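Local coordinates for aldehyde dehydrogenase (Staphylococcus aureus, PDB 6K10), which catalyses the NAD-dependent oxidation of 4,4'-diaponeurosporen-4-al to 4,4'-diaponeurosporenoic acid, a step in the biosynthesis of the carotenoid staphyloxanthin, at residues 257-262 and 349-354; 222-227 and 374-379; 309-314 and 331-336; 230-235 and 265-270. The protein carries 1 engineered substitution. All coordinates share one frame; numbering follows the deposited sequence.

Contact 1: residues 257-262 and 349-354; sequences ILVHES and LPILTY
Strands 256-260 and 348-354 lie side by side as parallel neighbours, with Ile257 level with Ile351 and His260 level with Tyr354. Five backbone hydrogen bonds join them. The bond from Val259 N to Leu352 O is short, 2.8 Å, and nearly straight. The bond from Tyr354 N to Val259 O is more bent, and its donor sits above the carbonyl plane.

The tight part is the apolar face of Ile257, Val259 and Ile351. Ile257 has CG1 anti to its carbonyl carbon and an extended chi2 (-168°), which together bring its CD1 to 3.6 Å from Leu349 CD2. Val259 CG1 meets Ile351 CG2 at 3.6 Å. Leu267 and Ile268 of helix 264-279 cover this face. On the other face, Leu258 CD2 rests on Leu352 CB, and Phe363 of helix 357-365 packs over both residues.

Tyr354 holds its ring in the crowded position between backbone N and carbonyl carbon (chi1 72°). The buried ring folds back over the neighbouring strand, with His260 CA over one face. The His260 ring turns its edge to the Tyr354 face, offset, with planes at 89°.

The loose side is Glu261 and Thr353, both exposed. Glu261 CG only brushes Thr353 CB, at 4.1 Å. Glu261 N still bonds Tyr354 O past the strand. Ser262 N donates to His260 ND1, which also shares a hydrogen bond with Ser262 OG. These bonds would restrain the His260 ring against Tyr354.

Contact 2: residues 222-227 and 374-379; sequences SPVIVD and YLFSED. With EDO (1,2-ethanediol), chain B.
Strands 223-226 and 372-376 run parallel, their short axes 13° apart and 4.6 Å at closest approach. Four backbone hydrogen bonds alternate between them. The bond from Phe376 N to Ile225 O is the shortest of these, 2.7 Å, and lies nearly along the C=O axis. Val224 pairs with Tyr374, Ile225 with Leu375 and Val226 with Phe376.

Val224 divides its two methyls between two rings. Val224 CG1, anti to the backbone N, comes to the edge of Phe376 at CD1, 3.7 Å away. CG2 touches Tyr374 CD2. On the other face Leu375 CD1 packs on Ile225 CB at 3.6 Å.

Strand 223-226 is an inner strand, between 372-376 and 256-260, in a parallel region with helix 232-244 over the Val224 face and helix 380-389 over the Ile225 face. Tyr374 OH hydrogen-bonds Val252 O, next to Ser251, the engineered residue at a predicted active-site position.

Past the strands, Ser377 OG donates to Asp227 OD2 at 2.6 Å, from above the carboxylate plane, and accepts from Asp379 N in an ST turn. One water donates to Asp227 OD2 and Asp379 OD2, carboxylates that are probably both charged. Glu378 OE2 hydrogen-bonds Thr442 OG1 of the second subunit and, weakly, a 1,2-ethanediol probably from the crystallisation liquor.

Contact 3: residues 309-314 and 331-336; sequences QMNIVF and DHVTSD
One backbone hydrogen bond joins these segments: Asp331 N donates to Asn311 O at 2.9 Å. It is nearly straight, 165°, and the donor lies in the carbonyl plane. Around it two side chains close in. Asn311 has CG anti to its carbonyl carbon (chi1 -69°), and its CB comes within 3.1 Å of Asp331 O. The amide end reaches on past that carbonyl toward His332 without bonding it. Val313 CG1 crosses obliquely to meet Asp331 CB at 3.5 Å.

Asp331 is fixed further by its carboxylate. Asp331 OD1 accepts from His332 N at 2.7 Å, well out of the carboxylate plane. Asp331 OD2 forms a salt bridge with Lys264 and also lies over one face of the His332 ring, offset toward its rim.

Beyond this shell, Val313 and Phe314 both face Leu329 of strand 324-330. They form a classic beta bulge at the edge of the sheet. Residues 331-336 belong to the loop between strands 324-330 and 348-354. In that loop Val333 packs on Pro350 and Leu352 of strand 348-354.

The buried carboxylate of Asp331 is shared between a backbone N-H and a lysine, which would probably keep it ionised.

Contact 4: residues 230-235 and 265-270; sequences ANIKVA and DDLITA
Ile232 carries this contact. Its CB points at helix 264-279, and its CG2, anti to the backbone N, is the branch that does the touching. Ile232 CG2 sits 3.6 Å from Leu267 CA and equally close to Asp266 O. Ile232 CG2 also touches Ala270 CB, at 3.9 Å, and lies 4.1 Å from Leu267 CD1. A single methyl is thus set among three residues on one side of helix 264-279. Leu267 starts off to the side, but its end comes nearer to Ile232.

Lys233 begins by pointing away from the other helix. With CG anti to the backbone N (chi1 -171°) and a bend at chi2 (54°), Lys233 CD lies against Ala270 CB at 3.9 Å. A further bend at chi4 (64°) directs Lys233 NZ, which forms salt bridges with Glu237 and Glu277. The small Ala270 thereby meets both Ile232 and the aliphatic part of the lysine.

Strands 223-226 and 256-260 are parallel neighbours joined through helix 232-244, a beta-alpha-beta crossover. Helix 264-279 follows the second strand. Leu267 packs on Ile257 and Val259 of that strand, and Ala235 on Phe376.

Helix 232-244 opens with Asn231 as N-cap. Asn231 OD1 accepts from Val234 N at 3.2 Å, the donor standing above the amide plane. Asn231 also packs on Thr442 of the second subunit, and Val234 on Glu445 of that subunit.

Contacts 1 and 2 are the buried ones, both parallel strand pairs of one sheet. Leu258 joins them, its backbone bonding to Val224 and Val226, so strand 256-260 lies between 223-226 and 348-354. Contacts 3 and 4 are both only partly buried. Contact 3 lies beside the sheet, at its margin, and contact 4 lies in the helix layer against it. Contacts 3 and 4 meet through Ile268, which touches both Asp331 and Val313. Contacts 1 and 2 rest on ladders of backbone bonds, contact 3 on a single one, and contact 4 on apolar side-chain packing. Polar side chains gather at the strand ends of contacts 1 and 2, whereas in contact 3 a carboxylate sits at the centre.

Contact 1: residues 257-262 and 349-354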
loop_
_atom_site.group_PDB
_atom_site.type_symbol
_atom_site.label_atom_id
_atom_site.label_comp_id
_atom_site.label_asym_id
_atom_site.label_seq_id
_atom_site.Cartn_x
_atom_site.Cartn_y
_atom_site.Cartn_z
ATOM N N ILE A 257 24.509 -18.417 5.775
ATOM C CA ILE A 257 23.979 -19.512 6.576
ATOM C C ILE A 257 24.383 -19.307 8.032
ATOM O O ILE A 257 25.547 -19.012 8.325
ATOM C CB ILE A 257 24.469 -20.879 6.059
ATOM C CG1 ILE A 257 24.049 -21.078 4.599
ATOM C CG2 ILE A 257 23.954 -22.018 6.951
ATOM C CD1 ILE A 257 24.226 -22.500 4.064
ATOM N N LEU A 258 23.413 -19.436 8.932
ATOM C CA LEU A 258 23.642 -19.577 10.366
ATOM C C LEU A 258 23.305 -21.021 10.699
ATOM O O LEU A 258 22.129 -21.402 10.684
ATOM C CB LEU A 258 22.772 -18.608 11.165
ATOM C CG LEU A 258 23.145 -17.128 11.133
ATOM C CD1 LEU A 258 21.968 -16.303 11.613
ATOM C CD2 LEU A 258 24.380 -16.842 11.981
ATOM N N VAL A 259 24.331 -21.833 10.957
ATOM C CA VAL A 259 24.153 -23.255 11.224
ATOM C C VAL A 259 24.582 -23.544 12.656
ATOM O O VAL A 259 25.560 -22.971 13.147
ATOM C CB VAL A 259 24.938 -24.134 10.220
ATOM C CG1 VAL A 259 26.446 -23.902 10.320
ATOM C CG2 VAL A 259 24.603 -25.612 10.410
ATOM N N HIS A 260 23.837 -24.416 13.331
ATOM C CA HIS A 260 24.223 -24.808 14.676
ATOM C C HIS A 260 25.576 -25.508 14.646
ATOM O O HIS A 260 25.863 -26.305 13.747
ATOM C CB HIS A 260 23.167 -25.719 15.302
ATOM C CG HIS A 260 23.392 -25.971 16.762
ATOM N ND1 HIS A 260 24.192 -26.992 17.227
ATOM C CD2 HIS A 260 22.941 -25.317 17.859
ATOM C CE1 HIS A 260 24.214 -26.966 18.548
ATOM N NE2 HIS A 260 23.464 -25.958 18.956
ATOM N N GLU A 261 26.413 -25.181 15.631
ATOM C CA GLU A 261 27.765 -25.711 15.776
ATOM C C GLU A 261 27.848 -27.213 15.534
ATOM O O GLU A 261 28.776 -27.695 14.876
ATOM C CB GLU A 261 28.282 -25.398 17.180
ATOM C CG GLU A 261 29.386 -24.373 17.252
ATOM C CD GLU A 261 29.608 -23.897 18.673
ATOM O OE1 GLU A 261 29.207 -24.621 19.609
ATOM O OE2 GLU A 261 30.180 -22.804 18.858
ATOM N N SER A 262 26.873 -27.955 16.061
ATOM C CA SER A 262 26.953 -29.411 16.075
ATOM C C SER A 262 26.790 -30.039 14.696
ATOM O O SER A 262 27.103 -31.224 14.534
ATOM C CB SER A 262 25.897 -29.976 17.029
ATOM O OG SER A 262 24.590 -29.778 16.516
ATOM N N LEU A 349 28.711 -18.456 -0.713
ATOM C CA LEU A 349 27.829 -18.806 0.401
ATOM C C LEU A 349 28.622 -18.893 1.697
ATOM O O LEU A 349 29.248 -19.932 1.980
ATOM C CB LEU A 349 27.109 -20.123 0.120
ATOM C CG LEU A 349 26.022 -20.521 1.120
ATOM C CD1 LEU A 349 24.923 -19.466 1.168
ATOM C CD2 LEU A 349 25.452 -21.876 0.747
ATOM N N PRO A 350 28.634 -17.839 2.511
ATOM C CA PRO A 350 29.340 -17.900 3.795
ATOM C C PRO A 350 28.534 -18.667 4.830
ATOM O O PRO A 350 27.303 -18.601 4.866
ATOM C CB PRO A 350 29.483 -16.426 4.193
ATOM C CG PRO A 350 28.389 -15.725 3.464
ATOM C CD PRO A 350 28.139 -16.489 2.201
ATOM N N ILE A 351 29.247 -19.390 5.688
ATOM C CA ILE A 351 28.640 -20.242 6.704
ATOM C C ILE A 351 29.145 -19.788 8.069
ATOM O O ILE A 351 30.350 -19.849 8.342
ATOM C CB ILE A 351 28.959 -21.725 6.457
ATOM C CG1 ILE A 351 28.358 -22.175 5.122
ATOM C CG2 ILE A 351 28.447 -22.588 7.599
ATOM C CD1 ILE A 351 28.874 -23.508 4.637
ATOM N N LEU A 352 28.226 -19.324 8.912
ATOM C CA LEU A 352 28.525 -18.904 10.274
ATOM C C LEU A 352 27.855 -19.855 11.256
ATOM O O LEU A 352 26.778 -20.391 10.984
ATOM C CB LEU A 352 28.041 -17.472 10.544
ATOM C CG LEU A 352 28.610 -16.285 9.760
ATOM C CD1 LEU A 352 28.041 -16.199 8.347
ATOM C CD2 LEU A 352 28.358 -14.988 10.519
ATOM N N THR A 353 28.490 -20.058 12.406
ATOM C CA THR A 353 27.958 -20.958 13.418
ATOM C C THR A 353 27.314 -20.185 14.562
ATOM O O THR A 353 27.666 -19.037 14.841
ATOM C CB THR A 353 29.046 -21.871 13.983
ATOM O OG1 THR A 353 30.001 -21.090 14.710
ATOM C CG2 THR A 353 29.745 -22.584 12.872
ATOM N N TYR A 354 26.362 -20.839 15.224
ATOM C CA TYR A 354 25.729 -20.306 16.419
ATOM C C TYR A 354 25.545 -21.445 17.411
ATOM O O TYR A 354 25.543 -22.620 17.038
ATOM C CB TYR A 354 24.389 -19.624 16.091
ATOM C CG TYR A 354 23.259 -20.567 15.725
ATOM C CD1 TYR A 354 22.436 -21.108 16.703
ATOM C CD2 TYR A 354 23.007 -20.905 14.400
ATOM C CE1 TYR A 354 21.402 -21.962 16.379
ATOM C CE2 TYR A 354 21.970 -21.762 14.065
ATOM C CZ TYR A 354 21.174 -22.287 15.062
ATOM O OH TYR A 354 20.140 -23.138 14.748
#

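Contact 2: residues 222-227 and 374-379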
loop_
_atom_site.group_PDB
_atom_site.type_symbol
_atom_site.label_atom_id
_atom_site.label_comp_id
_atom_site.label_asym_id
_atom_site.label_seq_id
_atom_site.Cartn_x
_atom_site.Cartn_y
_atom_site.Cartn_z
ATOM N N SER A 222 19.520 -12.296 2.873
ATOM C CA SER A 222 18.539 -13.281 3.318
ATOM C C SER A 222 19.228 -14.404 4.087
ATOM O O SER A 222 20.077 -15.093 3.517
ATOM C CB SER A 222 17.780 -13.849 2.124
ATOM O OG SER A 222 17.078 -12.839 1.416
ATOM N N PRO A 223 18.898 -14.622 5.358
ATOM C CA PRO A 223 19.559 -15.679 6.127
ATOM C C PRO A 223 18.890 -17.033 5.981
ATOM O O PRO A 223 17.681 -17.141 5.795
ATOM C CB PRO A 223 19.439 -15.172 7.572
ATOM C CG PRO A 223 18.165 -14.396 7.583
ATOM C CD PRO A 223 17.998 -13.806 6.196
ATOM N N VAL A 224 19.710 -18.075 6.060
ATOM C CA VAL A 224 19.236 -19.446 6.217
ATOM C C VAL A 224 19.688 -19.914 7.590
ATOM O O VAL A 224 20.888 -19.890 7.891
ATOM C CB VAL A 224 19.771 -20.381 5.117
ATOM C CG1 VAL A 224 19.304 -21.820 5.349
ATOM C CG2 VAL A 224 19.351 -19.891 3.750
ATOM N N ILE A 225 18.735 -20.300 8.437
ATOM C CA ILE A 225 19.038 -20.944 9.711
ATOM C C ILE A 225 18.936 -22.445 9.501
ATOM O O ILE A 225 17.928 -22.935 8.979
ATOM C CB ILE A 225 18.091 -20.482 10.835
ATOM C CG1 ILE A 225 18.071 -18.964 10.955
ATOM C CG2 ILE A 225 18.539 -21.066 12.167
ATOM C CD1 ILE A 225 16.851 -18.413 11.680
ATOM N N VAL A 226 19.984 -23.166 9.884
ATOM C CA VAL A 226 20.014 -24.622 9.852
ATOM C C VAL A 226 20.282 -25.059 11.283
ATOM O O VAL A 226 21.415 -24.943 11.765
ATOM C CB VAL A 226 21.081 -25.165 8.891
ATOM C CG1 VAL A 226 21.134 -26.695 8.941
ATOM C CG2 VAL A 226 20.835 -24.668 7.477
ATOM N N ASP A 227 19.252 -25.534 11.979
ATOM C CA ASP A 227 19.442 -25.937 13.362
ATOM C C ASP A 227 19.807 -27.416 13.453
ATOM O O ASP A 227 19.872 -28.131 12.451
ATOM C CB ASP A 227 18.213 -25.571 14.214
ATOM C CG ASP A 227 17.033 -26.536 14.089
ATOM O OD1 ASP A 227 17.138 -27.637 13.504
ATOM O OD2 ASP A 227 15.964 -26.171 14.621
ATOM N N TYR A 374 14.929 -18.212 5.552
ATOM C CA TYR A 374 14.703 -19.647 5.475
ATOM C C TYR A 374 15.162 -20.307 6.764
ATOM O O TYR A 374 16.179 -19.922 7.346
ATOM C CB TYR A 374 15.423 -20.252 4.270
ATOM C CG TYR A 374 15.137 -19.507 2.985
ATOM C CD1 TYR A 374 13.913 -19.637 2.347
ATOM C CD2 TYR A 374 16.087 -18.660 2.421
ATOM C CE1 TYR A 374 13.636 -18.947 1.178
ATOM C CE2 TYR A 374 15.820 -17.971 1.250
ATOM C CZ TYR A 374 14.598 -18.119 0.633
ATOM O OH TYR A 374 14.338 -17.433 -0.532
ATOM N N LEU A 375 14.395 -21.296 7.211
ATOM C CA LEU A 375 14.733 -22.091 8.381
ATOM C C LEU A 375 14.629 -23.561 8.023
ATOM O O LEU A 375 13.601 -24.001 7.502
ATOM C CB LEU A 375 13.814 -21.776 9.565
ATOM C CG LEU A 375 13.916 -22.774 10.721
ATOM C CD1 LEU A 375 15.280 -22.693 11.392
ATOM C CD2 LEU A 375 12.806 -22.551 11.729
ATOM N N PHE A 376 15.691 -24.311 8.295
ATOM C CA PHE A 376 15.691 -25.758 8.142
ATOM C C PHE A 376 15.706 -26.375 9.529
ATOM O O PHE A 376 16.665 -26.187 10.289
ATOM C CB PHE A 376 16.873 -26.235 7.295
ATOM C CG PHE A 376 16.694 -25.963 5.830
ATOM C CD1 PHE A 376 17.079 -24.751 5.289
ATOM C CD2 PHE A 376 16.094 -26.900 5.005
ATOM C CE1 PHE A 376 16.895 -24.486 3.942
ATOM C CE2 PHE A 376 15.910 -26.641 3.659
ATOM C CZ PHE A 376 16.311 -25.433 3.127
ATOM N N SER A 377 14.629 -27.084 9.856
ATOM C CA SER A 377 14.408 -27.614 11.190
ATOM C C SER A 377 13.302 -28.647 11.122
ATOM O O SER A 377 12.390 -28.539 10.301
ATOM C CB SER A 377 14.033 -26.498 12.176
ATOM O OG SER A 377 13.768 -27.012 13.473
ATOM N N GLU A 378 13.403 -29.653 11.987
ATOM C CA GLU A 378 12.318 -30.587 12.230
ATOM C C GLU A 378 11.605 -30.285 13.539
ATOM O O GLU A 378 10.725 -31.047 13.958
ATOM C CB GLU A 378 12.853 -32.019 12.218
ATOM C CG GLU A 378 13.540 -32.402 10.913
ATOM C CD GLU A 378 12.609 -32.317 9.725
ATOM O OE1 GLU A 378 11.413 -32.618 9.903
ATOM O OE2 GLU A 378 13.069 -31.950 8.623
ATOM N N ASP A 379 11.966 -29.182 14.184
ATOM C CA ASP A 379 11.436 -28.793 15.488
ATOM C C ASP A 379 10.327 -27.771 15.259
ATOM O O ASP A 379 10.592 -26.605 14.953
ATOM C CB ASP A 379 12.564 -28.249 16.363
ATOM C CG ASP A 379 12.081 -27.701 17.698
ATOM O OD1 ASP A 379 10.878 -27.798 18.021
ATOM O OD2 ASP A 379 12.933 -27.174 18.443
HETATM C C1 EDO B . 9.601 -32.518 7.498
HETATM O O1 EDO B . 10.063 -31.164 7.458
HETATM C C2 EDO B . 8.490 -32.661 8.527
HETATM O O2 EDO B . 7.427 -33.426 7.950
HETATM O O HOH W 1 15.525 -27.337 17.270
#

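Contact 3: residues 309-314 and 331-336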
loop_
_atom_site.group_PDB
_atom_site.type_symbol
_atom_site.label_atom_id
_atom_site.label_comp_id
_atom_site.label_asym_id
_atom_site.label_seq_id
_atom_site.Cartn_x
_atom_site.Cartn_y
_atom_site.Cartn_z
ATOM N N GLN A 309 39.687 -15.515 1.009
ATOM C CA GLN A 309 40.482 -16.567 0.382
ATOM C C GLN A 309 40.879 -17.651 1.380
ATOM O O GLN A 309 40.851 -18.843 1.053
ATOM C CB GLN A 309 41.712 -15.942 -0.275
ATOM C CG GLN A 309 42.913 -16.851 -0.395
ATOM C CD GLN A 309 43.912 -16.337 -1.412
ATOM O OE1 GLN A 309 44.228 -17.017 -2.389
ATOM N NE2 GLN A 309 44.396 -15.116 -1.195
ATOM N N MET A 310 41.236 -17.263 2.604
ATOM C CA MET A 310 41.632 -18.245 3.608
ATOM C C MET A 310 40.455 -19.041 4.156
ATOM O O MET A 310 40.676 -20.036 4.855
ATOM C CB MET A 310 42.363 -17.553 4.759
ATOM N N ASN A 311 39.223 -18.638 3.856
ATOM C CA ASN A 311 38.037 -19.291 4.389
ATOM C C ASN A 311 37.323 -20.167 3.370
ATOM O O ASN A 311 36.297 -20.769 3.703
ATOM C CB ASN A 311 37.068 -18.239 4.937
ATOM C CG ASN A 311 37.594 -17.568 6.189
ATOM O OD1 ASN A 311 38.463 -18.106 6.875
ATOM N ND2 ASN A 311 37.075 -16.386 6.491
ATOM N N ILE A 312 37.838 -20.265 2.146
ATOM C CA ILE A 312 37.190 -21.080 1.124
ATOM C C ILE A 312 37.340 -22.551 1.489
ATOM O O ILE A 312 38.455 -23.048 1.687
ATOM C CB ILE A 312 37.777 -20.789 -0.264
ATOM C CG1 ILE A 312 37.528 -19.330 -0.653
ATOM C CG2 ILE A 312 37.191 -21.732 -1.304
ATOM C CD1 ILE A 312 38.388 -18.849 -1.801
ATOM N N VAL A 313 36.213 -23.255 1.588
ATOM C CA VAL A 313 36.203 -24.694 1.813
ATOM C C VAL A 313 35.605 -25.460 0.645
ATOM O O VAL A 313 35.578 -26.694 0.677
ATOM C CB VAL A 313 35.473 -25.057 3.122
ATOM C CG1 VAL A 313 36.172 -24.408 4.302
ATOM C CG2 VAL A 313 34.014 -24.628 3.055
ATOM N N PHE A 314 35.122 -24.764 -0.381
ATOM C CA PHE A 314 34.684 -25.377 -1.625
ATOM C C PHE A 314 34.721 -24.308 -2.706
ATOM O O PHE A 314 34.303 -23.173 -2.471
ATOM C CB PHE A 314 33.272 -25.972 -1.511
ATOM C CG PHE A 314 32.780 -26.628 -2.781
ATOM C CD1 PHE A 314 32.214 -25.876 -3.800
ATOM C CD2 PHE A 314 32.883 -28.000 -2.951
ATOM C CE1 PHE A 314 31.769 -26.475 -4.964
ATOM C CE2 PHE A 314 32.435 -28.607 -4.113
ATOM C CZ PHE A 314 31.876 -27.843 -5.120
ATOM N N ASP A 331 33.862 -20.926 5.275
ATOM C CA ASP A 331 33.739 -21.361 6.656
ATOM C C ASP A 331 34.435 -20.360 7.571
ATOM O O ASP A 331 35.251 -19.548 7.127
ATOM C CB ASP A 331 34.335 -22.763 6.842
ATOM C CG ASP A 331 33.889 -23.427 8.126
ATOM O OD1 ASP A 331 33.006 -22.874 8.815
ATOM O OD2 ASP A 331 34.426 -24.509 8.442
ATOM N N HIS A 332 34.090 -20.419 8.860
ATOM C CA HIS A 332 34.688 -19.560 9.888
ATOM C C HIS A 332 34.463 -18.077 9.596
ATOM O O HIS A 332 35.303 -17.233 9.918
ATOM C CB HIS A 332 36.184 -19.848 10.055
ATOM C CG HIS A 332 36.499 -21.288 10.321
ATOM N ND1 HIS A 332 37.242 -22.059 9.454
ATOM C CD2 HIS A 332 36.171 -22.097 11.357
ATOM C CE1 HIS A 332 37.359 -23.281 9.943
ATOM N NE2 HIS A 332 36.718 -23.330 11.098
ATOM N N VAL A 333 33.327 -17.752 8.989
ATOM C CA VAL A 333 33.000 -16.373 8.644
ATOM C C VAL A 333 32.444 -15.670 9.875
ATOM O O VAL A 333 31.727 -16.274 10.683
ATOM C CB VAL A 333 32.005 -16.343 7.469
ATOM C CG1 VAL A 333 31.470 -14.940 7.234
ATOM C CG2 VAL A 333 32.665 -16.882 6.210
ATOM N N THR A 334 32.781 -14.394 10.033
ATOM C CA THR A 334 32.332 -13.597 11.163
ATOM C C THR A 334 31.544 -12.386 10.683
ATOM O O THR A 334 31.429 -12.114 9.485
ATOM C CB THR A 334 33.510 -13.120 12.019
ATOM O OG1 THR A 334 34.180 -12.047 11.345
ATOM C CG2 THR A 334 34.489 -14.253 12.266
ATOM N N SER A 335 31.016 -11.645 11.660
ATOM C CA SER A 335 30.323 -10.396 11.367
ATOM C C SER A 335 31.256 -9.366 10.743
ATOM O O SER A 335 30.799 -8.473 10.022
ATOM C CB SER A 335 29.702 -9.845 12.650
ATOM O OG SER A 335 30.684 -9.215 13.454
ATOM N N ASP A 336 32.560 -9.471 11.008
ATOM C CA ASP A 336 33.529 -8.526 10.464
ATOM C C ASP A 336 33.849 -8.777 9.000
ATOM O O ASP A 336 34.352 -7.869 8.329
ATOM C CB ASP A 336 34.838 -8.583 11.252
ATOM C CG ASP A 336 34.666 -8.217 12.704
ATOM O OD1 ASP A 336 33.886 -7.289 13.000
ATOM O OD2 ASP A 336 35.327 -8.853 13.551
#

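Contact 4: residues 230-235 and 265-270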
loop_
_atom_site.group_PDB
_atom_site.type_symbol
_atom_site.label_atom_id
_atom_site.label_comp_id
_atom_site.label_asym_id
_atom_site.label_seq_id
_atom_site.Cartn_x
_atom_site.Cartn_y
_atom_site.Cartn_z
ATOM N N ALA A 230 17.847 -30.377 11.727
ATOM C CA ALA A 230 17.552 -30.327 10.301
ATOM C C ALA A 230 17.952 -31.620 9.598
ATOM O O ALA A 230 18.884 -32.319 10.003
ATOM C CB ALA A 230 18.271 -29.147 9.650
ATOM N N ASN A 231 17.222 -31.933 8.529
ATOM C CA ASN A 231 17.631 -32.965 7.580
ATOM C C ASN A 231 18.730 -32.353 6.723
ATOM O O ASN A 231 18.459 -31.557 5.824
ATOM C CB ASN A 231 16.447 -33.426 6.738
ATOM C CG ASN A 231 16.781 -34.613 5.853
ATOM O OD1 ASN A 231 17.874 -34.704 5.294
ATOM N ND2 ASN A 231 15.832 -35.532 5.721
ATOM N N ILE A 232 19.979 -32.732 7.000
ATOM C CA ILE A 232 21.123 -31.996 6.464
ATOM C C ILE A 232 21.218 -32.151 4.951
ATOM O O ILE A 232 21.443 -31.174 4.228
ATOM C CB ILE A 232 22.419 -32.441 7.162
ATOM C CG1 ILE A 232 22.317 -32.198 8.669
ATOM C CG2 ILE A 232 23.614 -31.710 6.577
ATOM C CD1 ILE A 232 22.293 -30.730 9.052
ATOM N N LYS A 233 21.063 -33.377 4.445
ATOM C CA LYS A 233 21.232 -33.584 3.009
ATOM C C LYS A 233 20.113 -32.920 2.218
ATOM O O LYS A 233 20.369 -32.280 1.191
ATOM C CB LYS A 233 21.307 -35.073 2.678
ATOM C CG LYS A 233 21.707 -35.338 1.229
ATOM C CD LYS A 233 23.006 -34.613 0.891
ATOM C CE LYS A 233 23.533 -34.982 -0.489
ATOM N NZ LYS A 233 22.625 -34.564 -1.593
ATOM N N VAL A 234 18.867 -33.061 2.677
ATOM C CA VAL A 234 17.751 -32.399 2.007
ATOM C C VAL A 234 17.883 -30.884 2.115
ATOM O O VAL A 234 17.576 -30.152 1.167
ATOM C CB VAL A 234 16.412 -32.894 2.582
ATOM C CG1 VAL A 234 15.252 -32.174 1.914
ATOM C CG2 VAL A 234 16.286 -34.396 2.398
ATOM N N ALA A 235 18.335 -30.392 3.270
ATOM C CA ALA A 235 18.579 -28.960 3.414
ATOM C C ALA A 235 19.606 -28.482 2.399
ATOM O O ALA A 235 19.417 -27.454 1.741
ATOM C CB ALA A 235 19.044 -28.643 4.835
ATOM N N ASP A 265 29.881 -29.090 10.149
ATOM C CA ASP A 265 30.714 -29.910 9.278
ATOM C C ASP A 265 29.868 -30.866 8.448
ATOM O O ASP A 265 30.187 -31.136 7.284
ATOM C CB ASP A 265 31.748 -30.668 10.107
ATOM C CG ASP A 265 32.788 -29.748 10.714
ATOM O OD1 ASP A 265 33.138 -28.735 10.069
ATOM O OD2 ASP A 265 33.250 -30.030 11.838
ATOM N N ASP A 266 28.780 -31.383 9.026
ATOM C CA ASP A 266 27.845 -32.185 8.245
ATOM C C ASP A 266 27.260 -31.379 7.095
ATOM O O ASP A 266 27.127 -31.885 5.974
ATOM C CB ASP A 266 26.724 -32.714 9.140
ATOM C CG ASP A 266 27.196 -33.780 10.107
ATOM O OD1 ASP A 266 28.138 -34.525 9.768
ATOM O OD2 ASP A 266 26.617 -33.873 11.209
ATOM N N LEU A 267 26.901 -30.120 7.354
ATOM C CA LEU A 267 26.298 -29.294 6.313
ATOM C C LEU A 267 27.288 -29.001 5.196
ATOM O O LEU A 267 26.938 -29.069 4.012
ATOM C CB LEU A 267 25.771 -27.992 6.911
ATOM C CG LEU A 267 25.056 -27.072 5.922
ATOM C CD1 LEU A 267 23.802 -27.745 5.379
ATOM C CD2 LEU A 267 24.727 -25.737 6.566
ATOM N N ILE A 268 28.530 -28.666 5.551
ATOM C CA ILE A 268 29.545 -28.389 4.538
ATOM C C ILE A 268 29.756 -29.610 3.654
ATOM O O ILE A 268 29.835 -29.504 2.424
ATOM C CB ILE A 268 30.856 -27.936 5.204
ATOM C CG1 ILE A 268 30.664 -26.563 5.849
ATOM C CG2 ILE A 268 31.988 -27.908 4.190
ATOM C CD1 ILE A 268 31.914 -26.014 6.486
ATOM N N THR A 269 29.841 -30.791 4.270
ATOM C CA THR A 269 29.999 -32.023 3.506
ATOM C C THR A 269 28.830 -32.229 2.550
ATOM O O THR A 269 29.024 -32.560 1.374
ATOM C CB THR A 269 30.131 -33.214 4.457
ATOM O OG1 THR A 269 31.369 -33.122 5.172
ATOM C CG2 THR A 269 30.085 -34.528 3.689
ATOM N N ALA A 270 27.604 -32.020 3.037
ATOM C CA ALA A 270 26.429 -32.260 2.206
ATOM C C ALA A 270 26.312 -31.227 1.092
ATOM O O ALA A 270 25.940 -31.568 -0.037
ATOM C CB ALA A 270 25.167 -32.265 3.068
#